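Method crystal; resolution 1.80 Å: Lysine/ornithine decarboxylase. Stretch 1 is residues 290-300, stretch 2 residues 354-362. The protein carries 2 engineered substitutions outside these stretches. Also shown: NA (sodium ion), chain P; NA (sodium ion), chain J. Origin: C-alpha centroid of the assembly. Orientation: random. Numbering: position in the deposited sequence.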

# COMPACT_ATOMS: atom_id res chain seq x y z
N ILE A 290 2.89 -8.34 3.20
CA ILE A 290 3.03 -7.57 1.97
C ILE A 290 2.15 -6.32 1.96
O ILE A 290 2.44 -5.38 1.20
CB ILE A 290 2.78 -8.45 0.76
CG1 ILE A 290 3.48 -7.85 -0.47
CG2 ILE A 290 1.28 -8.61 0.52
CD1 ILE A 290 3.60 -8.79 -1.63
N TYR A 291 1.17 -6.25 2.86
CA TYR A 291 0.38 -5.03 3.02
C TYR A 291 0.90 -4.13 4.11
O TYR A 291 0.30 -3.10 4.38
CB TYR A 291 -1.08 -5.33 3.29
CG TYR A 291 -1.82 -5.86 2.09
CD1 TYR A 291 -2.34 -4.99 1.17
CD2 TYR A 291 -2.03 -7.25 1.90
CE1 TYR A 291 -3.04 -5.46 0.06
CE2 TYR A 291 -2.74 -7.70 0.75
CZ TYR A 291 -3.24 -6.79 -0.11
OH TYR A 291 -3.99 -7.18 -1.24
N GLY A 292 2.01 -4.54 4.73
CA GLY A 292 2.73 -3.69 5.69
C GLY A 292 4.11 -3.38 5.21
O GLY A 292 4.27 -2.90 4.11
N CYS A 293 5.13 -3.58 6.08
CA CYS A 293 6.49 -3.26 5.77
C CYS A 293 7.06 -4.01 4.55
O CYS A 293 7.89 -3.45 3.85
CB CYS A 293 7.44 -3.48 6.96
SG CYS A 293 6.97 -2.23 8.20
N PHE A 294 6.52 -5.16 4.22
CA PHE A 294 6.98 -5.88 3.04
C PHE A 294 6.32 -5.41 1.77
O PHE A 294 6.53 -6.01 0.71
CB PHE A 294 6.76 -7.40 3.18
CG PHE A 294 7.56 -8.06 4.27
CD1 PHE A 294 8.83 -8.50 3.99
CD2 PHE A 294 6.97 -8.36 5.49
CE1 PHE A 294 9.55 -9.18 4.96
CE2 PHE A 294 7.71 -9.07 6.47
CZ PHE A 294 8.98 -9.45 6.18
N SER A 295 5.54 -4.31 1.83
CA SER A 295 5.00 -3.69 0.61
C SER A 295 6.03 -3.27 -0.40
O SER A 295 5.72 -3.25 -1.60
CB SER A 295 4.15 -2.42 0.99
OG SER A 295 4.95 -1.51 1.79
N GLY A 296 7.29 -3.05 0.02
CA GLY A 296 8.39 -2.83 -0.90
C GLY A 296 8.63 -3.98 -1.90
O GLY A 296 9.16 -3.74 -2.98
N ILE A 297 8.20 -5.19 -1.56
CA ILE A 297 8.21 -6.29 -2.54
C ILE A 297 7.47 -5.86 -3.76
O ILE A 297 7.88 -6.18 -4.91
CB ILE A 297 7.61 -7.59 -1.94
CG1 ILE A 297 8.56 -8.10 -0.86
CG2 ILE A 297 7.44 -8.63 -3.01
CD1 ILE A 297 8.01 -9.32 -0.14
N MET A 298 6.33 -5.22 -3.55
CA MET A 298 5.41 -4.86 -4.62
C MET A 298 5.77 -3.55 -5.29
O MET A 298 5.88 -3.44 -6.53
CB MET A 298 4.00 -4.76 -4.02
CG MET A 298 3.48 -6.09 -3.53
SD MET A 298 3.32 -7.27 -4.91
CE MET A 298 2.46 -6.02 -6.07
N TYR A 299 5.94 -2.52 -4.50
CA TYR A 299 6.16 -1.20 -5.06
C TYR A 299 7.60 -0.90 -5.39
O TYR A 299 7.86 -0.00 -6.18
CB TYR A 299 5.64 -0.07 -4.15
CG TYR A 299 4.17 0.03 -4.07
CD1 TYR A 299 3.45 0.67 -5.04
CD2 TYR A 299 3.48 -0.51 -3.00
CE1 TYR A 299 2.09 0.73 -4.98
CE2 TYR A 299 2.10 -0.41 -2.93
CZ TYR A 299 1.42 0.18 -3.94
OH TYR A 299 0.04 0.35 -3.87
N ASP A 300 8.54 -1.55 -4.75
CA ASP A 300 9.97 -1.15 -4.79
C ASP A 300 10.79 -2.33 -5.33
O ASP A 300 12.01 -2.28 -5.24
CB ASP A 300 10.41 -0.79 -3.37
CG ASP A 300 11.71 -0.00 -3.31
OD1 ASP A 300 11.97 0.86 -4.15
OD2 ASP A 300 12.51 -0.28 -2.36
N THR A 354 9.44 1.16 3.04
CA THR A 354 8.83 -0.01 3.68
C THR A 354 7.62 0.49 4.45
O THR A 354 6.46 0.36 3.95
CB THR A 354 9.86 -0.70 4.60
OG1 THR A 354 10.39 0.30 5.47
CG2 THR A 354 10.96 -1.38 3.74
N SER A 355 7.83 1.04 5.63
CA SER A 355 6.74 1.50 6.47
C SER A 355 5.92 2.61 5.78
O SER A 355 4.67 2.74 6.02
CB SER A 355 7.18 1.98 7.86
OG SER A 355 8.11 3.01 7.63
N VAL A 356 6.55 3.37 4.88
CA VAL A 356 5.83 4.44 4.20
C VAL A 356 4.81 3.95 3.24
O VAL A 356 3.94 4.73 2.88
CB VAL A 356 6.78 5.44 3.48
CG1 VAL A 356 7.60 6.09 4.48
CG2 VAL A 356 7.69 4.76 2.46
N SER A 357 4.90 2.70 2.75
CA SER A 357 3.84 2.15 1.89
C SER A 357 3.03 1.07 2.59
O SER A 357 2.28 0.31 1.97
CB SER A 357 4.35 1.72 0.52
OG SER A 357 5.50 0.88 0.74
N ALA A 358 3.12 0.99 3.91
CA ALA A 358 2.26 0.08 4.70
C ALA A 358 0.81 0.60 4.70
O ALA A 358 0.57 1.78 4.57
CB ALA A 358 2.71 -0.00 6.15
N THR A 359 -0.09 -0.30 4.96
CA THR A 359 -1.56 -0.04 4.93
C THR A 359 -2.22 -0.69 6.13
O THR A 359 -1.65 -1.57 6.87
CB THR A 359 -2.24 -0.67 3.69
OG1 THR A 359 -2.32 -2.09 3.87
CG2 THR A 359 -1.49 -0.37 2.51
N ARG A 360 -3.50 -0.36 6.28
CA ARG A 360 -4.34 -1.01 7.25
C ARG A 360 -5.28 -2.04 6.61
O ARG A 360 -6.35 -2.30 7.12
CB ARG A 360 -5.10 -0.00 8.13
CG ARG A 360 -4.16 0.82 9.01
CD ARG A 360 -4.75 1.24 10.34
NE ARG A 360 -5.43 0.15 11.02
CZ ARG A 360 -6.38 0.32 11.92
NH1 ARG A 360 -6.76 1.54 12.27
NH2 ARG A 360 -6.96 -0.73 12.47
N PHE A 361 -4.85 -2.59 5.47
CA PHE A 361 -5.59 -3.68 4.84
C PHE A 361 -5.96 -4.75 5.82
O PHE A 361 -5.19 -5.05 6.73
CB PHE A 361 -4.73 -4.29 3.71
CG PHE A 361 -5.49 -5.13 2.73
CD1 PHE A 361 -6.21 -4.54 1.76
CD2 PHE A 361 -5.38 -6.51 2.76
CE1 PHE A 361 -6.87 -5.36 0.77
CE2 PHE A 361 -6.03 -7.31 1.83
CZ PHE A 361 -6.80 -6.74 0.86
N ASN A 362 -7.20 -5.27 5.73
CA ASN A 362 -7.70 -6.25 6.69
C ASN A 362 -7.79 -5.76 8.16
O ASN A 362 -8.04 -6.58 9.06
CB ASN A 362 -6.85 -7.53 6.74
CG ASN A 362 -7.09 -8.55 5.60
OD1 ASN A 362 -6.65 -9.69 5.75
ND2 ASN A 362 -7.73 -8.19 4.50
NA NA P . 0.78 -1.43 0.45
NA NA J . -0.56 0.79 -1.63

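The two stretches meet as two irregular segments, largely loop and turn, that bury 495 Å² between them. The backbones come closest at Gly292 and Ala358, whose CA atoms lie 3.9 Å apart. Gly292 has no side chain, and its carbonyl edge rests directly on the opposing chain, with Gly292 O 3.6 Å from Ala358 CA. From here the contact extends to Cys293 and Thr354, and to Ser295 and Ser357.

One polar link is made by the carbonyl of Tyr291, which accepts two hydrogen bonds from a single residue. Thr359 N and Thr359 OG1 each lie 2.9 Å from Tyr291 O, the amide with a somewhat bent N-H...O angle of 139°. Having given its proton to Tyr291 O, Thr359 OG1 still has lone pairs to offer, and it accepts from the backbone of its own stretch, with Phe361 N 3.0 Å from Thr359 OG1 and an angle of 163°. The threonine hydroxyl is thus satisfied both as donor and as acceptor, and it ties the Tyr291 carbonyl to the backbone that carries Phe361.

That link sits beside the main apolar contact. The rings of Tyr291 and Phe361 stack face to face, with centroids 3.7 Å apart and planes inclined by only 7°; Tyr291 CZ approaches Phe361 CE2 to 3.4 Å. The near-parallel planes bring the two ring faces into contact, while Tyr291 OH finds its hydrogen-bonding partner elsewhere in the structure.

A second polar cluster forms around two serines whose CA-to-CB bonds point toward the opposite stretch. Ser295 OG donates to Gly292 O at 2.8 Å, and the same carbonyl accepts from Ser295 N at 3.0 Å, so backbone and side chain together close this turn. Ser295 OG and Ser357 OG are hydrogen-bonded across the contact at 2.7 Å. Ser357 OG also lies 3.4 Å from Thr354 O, a weak alternative for its one proton, and the geometry does not settle the choice. Thr354 O is in any case served by Ser357 N at 3.1 Å; Ser295 OG, though 3.2 Å from Thr354 O, is too poorly angled to bond to it. Ser357 O, by contrast, binds a sodium ion (chain P) at 2.8 Å from NA.

Van der Waals contacts fill in around these groups. Cys293 SG lies 4.1 Å from Ser355 CA, and Cys293 O reaches 3.5 Å from Thr354 CB. From the helix, Tyr299 CD2 comes within 4.3 Å of Ser357 CB, while Tyr299 OH binds the other sodium ion, 2.4 Å from NA of chain J.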